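Local coordinates for protein AGR_L_2016p (Agrobacterium tumefaciens, PDB 2GVH) that probably hydrolyses the thioester bond of acyl-coenzyme A, releasing the fatty acid and free coenzyme A, at residues G175-Y185 against F212-V222; M186-A194 against T255-V263. One frame throughout, in Å; residues are numbered along the deposited sequence.

Interaction 1 (G175-Y185 against F212-V222); sequences GRMFGGEAIAY and FARAIEIGEIV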
loop_
_atom_site.group_PDB
_atom_site.type_symbol
_atom_site.label_atom_id
_atom_site.label_comp_id
_atom_site.label_asym_id
_atom_site.label_seq_id
_atom_site.Cartn_x
_atom_site.Cartn_y
_atom_site.Cartn_z
ATOM N N GLY B 175 -11.032 -0.827 14.033
ATOM C CA GLY B 175 -11.725 -1.243 12.788
ATOM C C GLY B 175 -12.446 -0.120 12.034
ATOM O O GLY B 175 -13.371 -0.372 11.254
ATOM N N ARG B 176 -12.020 1.123 12.253
ATOM C CA ARG B 176 -12.747 2.268 11.727
ATOM C C ARG B 176 -11.868 2.943 10.717
ATOM O O ARG B 176 -10.671 3.161 10.985
ATOM C CB ARG B 176 -13.062 3.272 12.842
ATOM C CG ARG B 176 -14.097 2.807 13.818
ATOM C CD ARG B 176 -14.621 3.964 14.682
ATOM N NE ARG B 176 -15.336 3.494 15.870
ATOM C CZ ARG B 176 -14.810 3.457 17.094
ATOM N NH1 ARG B 176 -13.554 3.883 17.306
ATOM N NH2 ARG B 176 -15.543 3.013 18.113
HETATM N N MSE B 177 -12.433 3.279 9.562
HETATM C CA MSE B 177 -11.660 3.982 8.549
HETATM C C MSE B 177 -11.253 5.351 9.105
HETATM O O MSE B 177 -12.085 6.018 9.744
HETATM C CB MSE B 177 -12.504 4.179 7.312
HETATM C CG MSE B 177 -11.787 4.789 6.154
HETATM SE SE MSE B 177 -12.990 4.913 4.638
HETATM C CE MSE B 177 -11.573 4.987 3.235
ATOM N N PHE B 178 -9.993 5.747 8.926
ATOM C CA PHE B 178 -9.585 7.097 9.261
ATOM C C PHE B 178 -10.377 8.027 8.387
ATOM O O PHE B 178 -10.513 7.776 7.178
ATOM C CB PHE B 178 -8.095 7.336 8.962
ATOM C CG PHE B 178 -7.184 6.503 9.798
ATOM C CD1 PHE B 178 -6.967 6.824 11.144
ATOM C CD2 PHE B 178 -6.544 5.388 9.266
ATOM C CE1 PHE B 178 -6.137 6.017 11.939
ATOM C CE2 PHE B 178 -5.717 4.581 10.058
ATOM C CZ PHE B 178 -5.503 4.899 11.395
ATOM N N GLY B 179 -10.862 9.116 8.973
ATOM C CA GLY B 179 -11.703 10.063 8.243
ATOM C C GLY B 179 -10.829 10.717 7.186
ATOM O O GLY B 179 -11.319 11.130 6.106
ATOM N N GLY B 180 -9.532 10.842 7.470
ATOM C CA GLY B 180 -8.679 11.409 6.469
ATOM C C GLY B 180 -8.677 10.540 5.233
ATOM O O GLY B 180 -8.462 11.002 4.103
ATOM N N GLU B 181 -8.946 9.264 5.426
ATOM C CA GLU B 181 -8.827 8.371 4.309
ATOM C C GLU B 181 -10.150 8.374 3.540
ATOM O O GLU B 181 -10.186 8.194 2.355
ATOM C CB GLU B 181 -8.364 7.005 4.799
ATOM C CG GLU B 181 -7.634 6.258 3.762
ATOM C CD GLU B 181 -6.173 6.445 3.891
ATOM O OE1 GLU B 181 -5.722 6.618 5.028
ATOM O OE2 GLU B 181 -5.469 6.436 2.869
ATOM N N ALA B 182 -11.228 8.659 4.238
ATOM C CA ALA B 182 -12.497 8.895 3.611
ATOM C C ALA B 182 -12.483 10.201 2.856
ATOM O O ALA B 182 -13.125 10.334 1.795
ATOM C CB ALA B 182 -13.574 8.901 4.642
ATOM N N ILE B 183 -11.755 11.189 3.395
ATOM C CA ILE B 183 -11.713 12.485 2.763
ATOM C C ILE B 183 -10.991 12.307 1.440
ATOM O O ILE B 183 -11.430 12.832 0.415
ATOM C CB ILE B 183 -11.018 13.518 3.653
ATOM C CG1 ILE B 183 -11.982 14.074 4.699
ATOM C CG2 ILE B 183 -10.460 14.746 2.850
ATOM C CD1 ILE B 183 -11.234 14.722 5.859
ATOM N N ALA B 184 -9.918 11.527 1.454
ATOM C CA ALA B 184 -9.060 11.401 0.263
ATOM C C ALA B 184 -9.856 10.725 -0.851
ATOM O O ALA B 184 -9.770 11.093 -1.996
ATOM C CB ALA B 184 -7.805 10.635 0.575
ATOM N N TYR B 185 -10.697 9.780 -0.501
ATOM C CA TYR B 185 -11.543 9.176 -1.502
ATOM C C TYR B 185 -12.497 10.232 -2.076
ATOM O O TYR B 185 -12.735 10.277 -3.284
ATOM C CB TYR B 185 -12.261 7.953 -0.948
ATOM C CG TYR B 185 -12.987 7.164 -2.009
ATOM C CD1 TYR B 185 -12.290 6.368 -2.926
ATOM C CD2 TYR B 185 -14.369 7.239 -2.128
ATOM C CE1 TYR B 185 -12.955 5.642 -3.938
ATOM C CE2 TYR B 185 -15.034 6.531 -3.121
ATOM C CZ TYR B 185 -14.342 5.746 -4.025
ATOM O OH TYR B 185 -15.080 5.057 -4.997
ATOM N N PHE B 212 -18.672 14.545 9.586
ATOM C CA PHE B 212 -18.900 13.118 9.423
ATOM C C PHE B 212 -20.062 12.681 10.262
ATOM O O PHE B 212 -20.054 12.928 11.452
ATOM C CB PHE B 212 -17.676 12.324 9.839
ATOM C CG PHE B 212 -16.577 12.381 8.864
ATOM C CD1 PHE B 212 -16.554 11.512 7.790
ATOM C CD2 PHE B 212 -15.530 13.297 9.016
ATOM C CE1 PHE B 212 -15.496 11.560 6.870
ATOM C CE2 PHE B 212 -14.494 13.348 8.107
ATOM C CZ PHE B 212 -14.479 12.490 7.030
ATOM N N ALA B 213 -21.041 12.010 9.658
ATOM C CA ALA B 213 -22.254 11.610 10.414
ATOM C C ALA B 213 -22.044 10.320 11.176
ATOM O O ALA B 213 -22.493 10.195 12.290
ATOM C CB ALA B 213 -23.484 11.505 9.515
ATOM N N ARG B 214 -21.365 9.354 10.576
ATOM C CA ARG B 214 -20.981 8.141 11.295
ATOM C C ARG B 214 -19.600 7.698 10.832
ATOM O O ARG B 214 -19.079 8.222 9.867
ATOM C CB ARG B 214 -22.041 7.019 11.161
ATOM C CG ARG B 214 -22.087 6.319 9.831
ATOM C CD ARG B 214 -23.202 5.235 9.767
ATOM N NE ARG B 214 -22.868 3.921 10.344
ATOM C CZ ARG B 214 -21.921 3.098 9.883
ATOM N NH1 ARG B 214 -21.158 3.438 8.837
ATOM N NH2 ARG B 214 -21.718 1.929 10.487
ATOM N N ALA B 215 -19.005 6.760 11.551
ATOM C CA ALA B 215 -17.703 6.238 11.197
ATOM C C ALA B 215 -17.915 5.059 10.261
ATOM O O ALA B 215 -18.932 4.339 10.359
ATOM C CB ALA B 215 -16.938 5.831 12.440
ATOM N N ILE B 216 -16.957 4.894 9.350
ATOM C CA ILE B 216 -16.968 3.835 8.337
ATOM C C ILE B 216 -16.161 2.648 8.824
ATOM O O ILE B 216 -15.035 2.825 9.276
ATOM C CB ILE B 216 -16.348 4.345 7.003
ATOM C CG1 ILE B 216 -17.236 5.442 6.433
ATOM C CG2 ILE B 216 -16.217 3.215 5.975
ATOM C CD1 ILE B 216 -16.524 6.363 5.535
ATOM N N GLU B 217 -16.738 1.449 8.690
ATOM C CA GLU B 217 -16.101 0.224 9.145
ATOM C C GLU B 217 -15.433 -0.639 8.076
ATOM O O GLU B 217 -15.748 -0.566 6.897
ATOM C CB GLU B 217 -17.081 -0.589 9.979
ATOM C CG GLU B 217 -17.058 -0.129 11.432
ATOM C CD GLU B 217 -18.373 -0.304 12.130
ATOM O OE1 GLU B 217 -18.970 -1.403 12.003
ATOM O OE2 GLU B 217 -18.793 0.652 12.823
ATOM N N ILE B 218 -14.483 -1.445 8.530
ATOM C CA ILE B 218 -13.634 -2.287 7.690
ATOM C C ILE B 218 -14.381 -3.224 6.706
ATOM O O ILE B 218 -13.950 -3.378 5.551
ATOM C CB ILE B 218 -12.592 -3.064 8.585
ATOM C CG1 ILE B 218 -11.512 -3.754 7.751
ATOM C CG2 ILE B 218 -13.293 -4.049 9.539
ATOM C CD1 ILE B 218 -10.757 -2.842 6.893
ATOM N N GLY B 219 -15.490 -3.826 7.133
ATOM C CA GLY B 219 -16.251 -4.728 6.249
ATOM C C GLY B 219 -17.195 -4.032 5.267
ATOM O O GLY B 219 -18.225 -4.612 4.839
ATOM N N GLU B 220 -16.859 -2.793 4.900
ATOM C CA GLU B 220 -17.784 -1.961 4.131
ATOM C C GLU B 220 -17.163 -1.393 2.867
ATOM O O GLU B 220 -15.915 -1.280 2.750
ATOM C CB GLU B 220 -18.327 -0.804 4.992
ATOM C CG GLU B 220 -19.141 -1.222 6.228
ATOM C CD GLU B 220 -19.658 -0.049 7.061
ATOM O OE1 GLU B 220 -19.094 1.067 7.005
ATOM O OE2 GLU B 220 -20.636 -0.254 7.799
ATOM N N ILE B 221 -18.034 -1.038 1.921
ATOM C CA ILE B 221 -17.584 -0.220 0.801
ATOM C C ILE B 221 -17.955 1.235 1.007
ATOM O O ILE B 221 -18.967 1.524 1.643
ATOM C CB ILE B 221 -18.094 -0.717 -0.548
ATOM C CG1 ILE B 221 -19.620 -0.856 -0.536
ATOM C CG2 ILE B 221 -17.459 -2.023 -0.866
ATOM C CD1 ILE B 221 -20.232 -0.598 -1.858
ATOM N N VAL B 222 -17.099 2.140 0.540
ATOM C CA VAL B 222 -17.484 3.529 0.396
ATOM C C VAL B 222 -18.086 3.722 -1.003
ATOM O O VAL B 222 -17.708 3.034 -1.952
ATOM C CB VAL B 222 -16.292 4.496 0.550
ATOM C CG1 VAL B 222 -15.791 4.528 1.991
ATOM C CG2 VAL B 222 -15.177 4.134 -0.416
#
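M177 and I216 meet where the loop leading into the central helix of a hotdog fold (179-198) touches the loop that enters strand 220-231. One backbone bridge, R176 with E217, fixes the register. M177 N donates to I216 O at 2.7 Å, nearly straight (172° at the hydrogen). The second bond, from I218 N to G175 O at 3.1 Å, is clearly less straight.

Beneath this bridge the packing is apolar and close. The side chains of M177 and I216 run side by side in the same direction, CB to CB 3.9 Å apart. Because CG of M177 is anti to its backbone N (chi1 -175°) and the chain stays extended beyond it, this selenomethionine brings its selenium to CG1 of V222, the two side chains crossing at about a right angle. CB of A182, on the first turn of the helix, touches both CE1 of F212 and CD1 of I216. I183 brings CG1 to the edge of the F212 ring, 3.8 Å from CZ. L52 of the second subunit packs on I183 from outside the contact.

The flank at R176, A215 and E217 is looser and more polar. R176 lies extended, with its CD against CB of A215, and the guanidinium has no salt bridge across the contact; E217 is exposed. A type I turn from E217 to E220 shapes this side, and E217 N bonds to E220 OE1, reaching it from above the carboxylate plane. R214 makes a long salt bridge to E220, and its contact with E217 is also long and a matter of charge alone.

Deeper along the helix, V222 sets CG2 over one face of the Y185 ring, 3.8 Å from its centroid and 21° off the normal.

Interaction 2 (M186-A194 against T255-V263); sequences MTKAAFVAA and TATGHFTMV
Helix 186-194 passes over strand 255-263 with their axes 9.2 Å apart at closest approach and their N-to-C directions 49° apart, and no hydrogen bond joins the two. Contact is made by alternate strand residues, A256, G258, F260 and M262, facing helix positions one turn apart: M186, A190 and A194.

F260 fills the middle. Its ring takes CA of T187 over one face, while CB of M186 lies 3.7 Å from F260 CZ and CB of A190 lies 3.8 Å from F260 CD1. T187 OG1 also comes near the ring, but its hydrogen bond goes back to I183 O within the helix. M186, a selenomethionine, turns at its last torsion (chi3 87°) and lays CE over the strand backbone at G258, where glycine has no side chain in the way. At the other end, M262, also a selenomethionine, folds back at chi2 and chi3: its CG meets A194 CB at 3.7 Å, and its CE curls to F191, 3.9 Å from CD2.

Nine of the ten touching residues are buried, and the interface is largely apolar: a long helix wrapped by a curved antiparallel sheet, the signature of the hotdog fold.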
loop_
_atom_site.group_PDB
_atom_site.type_symbol
_atom_site.label_atom_id
_atom_site.label_comp_id
_atom_site.label_asym_id
_atom_site.label_seq_id
_atom_site.Cartn_x
_atom_site.Cartn_y
_atom_site.Cartn_z
HETATM N N MSE B 186 -12.949 11.154 -1.250
HETATM C CA MSE B 186 -13.889 12.120 -1.741
HETATM C C MSE B 186 -13.194 13.030 -2.703
HETATM O O MSE B 186 -13.770 13.446 -3.693
HETATM C CB MSE B 186 -14.498 12.919 -0.605
HETATM C CG MSE B 186 -15.359 12.105 0.282
HETATM SE SE MSE B 186 -15.775 13.135 1.887
HETATM C CE MSE B 186 -17.364 14.092 1.221
ATOM N N THR B 187 -11.956 13.342 -2.405
ATOM C CA THR B 187 -11.150 14.173 -3.240
ATOM C C THR B 187 -10.863 13.495 -4.563
ATOM O O THR B 187 -11.065 14.087 -5.610
ATOM C CB THR B 187 -9.821 14.532 -2.528
ATOM O OG1 THR B 187 -10.128 15.076 -1.253
ATOM C CG2 THR B 187 -9.072 15.600 -3.297
ATOM N N LYS B 188 -10.362 12.270 -4.533
ATOM C CA LYS B 188 -10.323 11.432 -5.748
ATOM C C LYS B 188 -11.607 11.610 -6.588
ATOM O O LYS B 188 -11.528 11.981 -7.747
ATOM C CB LYS B 188 -10.122 9.974 -5.395
ATOM C CG LYS B 188 -9.740 9.126 -6.571
ATOM C CD LYS B 188 -9.728 7.691 -6.185
ATOM C CE LYS B 188 -8.498 6.990 -6.709
ATOM N NZ LYS B 188 -8.524 5.608 -6.143
ATOM N N ALA B 189 -12.778 11.393 -6.002
ATOM C CA ALA B 189 -14.012 11.584 -6.789
ATOM C C ALA B 189 -14.153 13.022 -7.323
ATOM O O ALA B 189 -14.586 13.236 -8.439
ATOM C CB ALA B 189 -15.263 11.145 -6.001
ATOM N N ALA B 190 -13.728 14.010 -6.557
ATOM C CA ALA B 190 -13.776 15.395 -7.018
ATOM C C ALA B 190 -12.804 15.620 -8.187
ATOM O O ALA B 190 -13.093 16.342 -9.137
ATOM C CB ALA B 190 -13.422 16.319 -5.899
ATOM N N PHE B 191 -11.639 14.995 -8.120
ATOM C CA PHE B 191 -10.708 15.077 -9.222
ATOM C C PHE B 191 -11.305 14.475 -10.483
ATOM O O PHE B 191 -11.218 15.050 -11.539
ATOM C CB PHE B 191 -9.418 14.360 -8.864
ATOM C CG PHE B 191 -8.478 14.279 -9.997
ATOM C CD1 PHE B 191 -8.684 13.352 -11.022
ATOM C CD2 PHE B 191 -7.426 15.160 -10.098
ATOM C CE1 PHE B 191 -7.845 13.290 -12.116
ATOM C CE2 PHE B 191 -6.571 15.090 -11.183
ATOM C CZ PHE B 191 -6.782 14.161 -12.194
ATOM N N VAL B 192 -11.944 13.315 -10.362
ATOM C CA VAL B 192 -12.548 12.649 -11.502
ATOM C C VAL B 192 -13.598 13.550 -12.163
ATOM O O VAL B 192 -13.430 13.933 -13.311
ATOM C CB VAL B 192 -13.152 11.276 -11.084
ATOM C CG1 VAL B 192 -14.161 10.720 -12.145
ATOM C CG2 VAL B 192 -12.046 10.280 -10.772
ATOM N N ALA B 193 -14.660 13.903 -11.450
ATOM C CA ALA B 193 -15.706 14.813 -11.969
ATOM C C ALA B 193 -15.211 16.134 -12.554
ATOM O O ALA B 193 -15.595 16.486 -13.670
ATOM C CB ALA B 193 -16.750 15.106 -10.898
ATOM N N ALA B 194 -14.388 16.881 -11.814
ATOM C CA ALA B 194 -13.727 18.093 -12.376
ATOM C C ALA B 194 -13.034 17.845 -13.695
ATOM O O ALA B 194 -13.277 18.537 -14.678
ATOM C CB ALA B 194 -12.678 18.693 -11.381
ATOM N N THR B 255 -22.561 9.454 4.916
ATOM C CA THR B 255 -21.484 9.566 5.874
ATOM C C THR B 255 -20.970 10.993 5.948
ATOM O O THR B 255 -20.698 11.494 7.036
ATOM C CB THR B 255 -20.337 8.624 5.475
ATOM O OG1 THR B 255 -20.718 7.269 5.746
ATOM C CG2 THR B 255 -19.057 8.937 6.227
ATOM N N ALA B 256 -20.829 11.643 4.798
ATOM C CA ALA B 256 -20.265 12.986 4.711
ATOM C C ALA B 256 -20.625 13.656 3.401
ATOM O O ALA B 256 -20.815 12.988 2.393
ATOM C CB ALA B 256 -18.721 12.939 4.857
ATOM N N THR B 257 -20.692 14.981 3.423
ATOM C CA THR B 257 -20.770 15.780 2.220
ATOM C C THR B 257 -19.618 16.777 2.225
ATOM O O THR B 257 -19.348 17.402 3.243
ATOM C CB THR B 257 -22.099 16.525 2.172
ATOM O OG1 THR B 257 -23.174 15.566 2.249
ATOM C CG2 THR B 257 -22.218 17.353 0.883
ATOM N N GLY B 258 -18.928 16.918 1.095
ATOM C CA GLY B 258 -17.804 17.824 0.995
ATOM C C GLY B 258 -17.914 18.682 -0.238
ATOM O O GLY B 258 -18.549 18.301 -1.226
ATOM N N HIS B 259 -17.307 19.850 -0.192
ATOM C CA HIS B 259 -17.213 20.703 -1.373
ATOM C C HIS B 259 -15.744 20.998 -1.576
ATOM O O HIS B 259 -15.072 21.493 -0.652
ATOM C CB HIS B 259 -18.006 21.988 -1.176
ATOM C CG HIS B 259 -19.461 21.745 -0.939
ATOM N ND1 HIS B 259 -20.411 21.865 -1.939
ATOM C CD2 HIS B 259 -20.121 21.330 0.168
ATOM C CE1 HIS B 259 -21.596 21.561 -1.442
ATOM N NE2 HIS B 259 -21.450 21.229 -0.169
ATOM N N PHE B 260 -15.258 20.677 -2.776
ATOM C CA PHE B 260 -13.869 20.911 -3.149
ATOM C C PHE B 260 -13.753 21.897 -4.303
ATOM O O PHE B 260 -14.575 21.933 -5.229
ATOM C CB PHE B 260 -13.197 19.589 -3.513
ATOM C CG PHE B 260 -13.368 18.517 -2.468
ATOM C CD1 PHE B 260 -14.471 17.662 -2.494
ATOM C CD2 PHE B 260 -12.412 18.355 -1.462
ATOM C CE1 PHE B 260 -14.628 16.668 -1.531
ATOM C CE2 PHE B 260 -12.547 17.362 -0.472
ATOM C CZ PHE B 260 -13.695 16.519 -0.519
ATOM N N THR B 261 -12.713 22.719 -4.244
ATOM C CA THR B 261 -12.465 23.600 -5.365
ATOM C C THR B 261 -11.298 23.039 -6.149
ATOM O O THR B 261 -10.248 22.746 -5.580
ATOM C CB THR B 261 -12.281 25.042 -4.912
ATOM O OG1 THR B 261 -13.506 25.473 -4.327
ATOM C CG2 THR B 261 -11.956 25.972 -6.087
HETATM N N MSE B 262 -11.513 22.859 -7.449
HETATM C CA MSE B 262 -10.495 22.289 -8.339
HETATM C C MSE B 262 -10.061 23.318 -9.370
HETATM O O MSE B 262 -10.863 24.087 -9.840
HETATM C CB MSE B 262 -11.072 21.067 -9.052
HETATM C CG MSE B 262 -11.484 19.905 -8.117
HETATM SE SE MSE B 262 -9.932 18.890 -7.281
HETATM C CE MSE B 262 -8.940 18.402 -8.630
ATOM N N VAL B 263 -8.790 23.348 -9.725
ATOM C CA VAL B 263 -8.355 24.314 -10.725
ATOM C C VAL B 263 -7.812 23.586 -11.939
ATOM O O VAL B 263 -7.044 22.639 -11.791
ATOM C CB VAL B 263 -7.317 25.274 -10.147
ATOM C CG1 VAL B 263 -6.695 26.138 -11.244
ATOM C CG2 VAL B 263 -7.961 26.173 -9.089
#

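How the interactions relate
The chain first builds the five-stranded sheet and helices of its N-terminal half; both contacts lie in the second. It runs through 175-185, a loop and the first turns of helix 179-198, and straight on into 186-194 on the same helix. It returns in 212-222, closing the loop of interaction 1 over 26 intervening residues, and reaches 255-263 to close the longer loop of interaction 2. The segments alternate, so the two loops cross. Interaction 1 fastens the start of the helix to the approach of strand 220-231; interaction 2 seats its later turns on strand 252-264 of the same sheet. They adjoin where A213 N probably bonds to T255 O at 2.7 Å and F212 packs on A256.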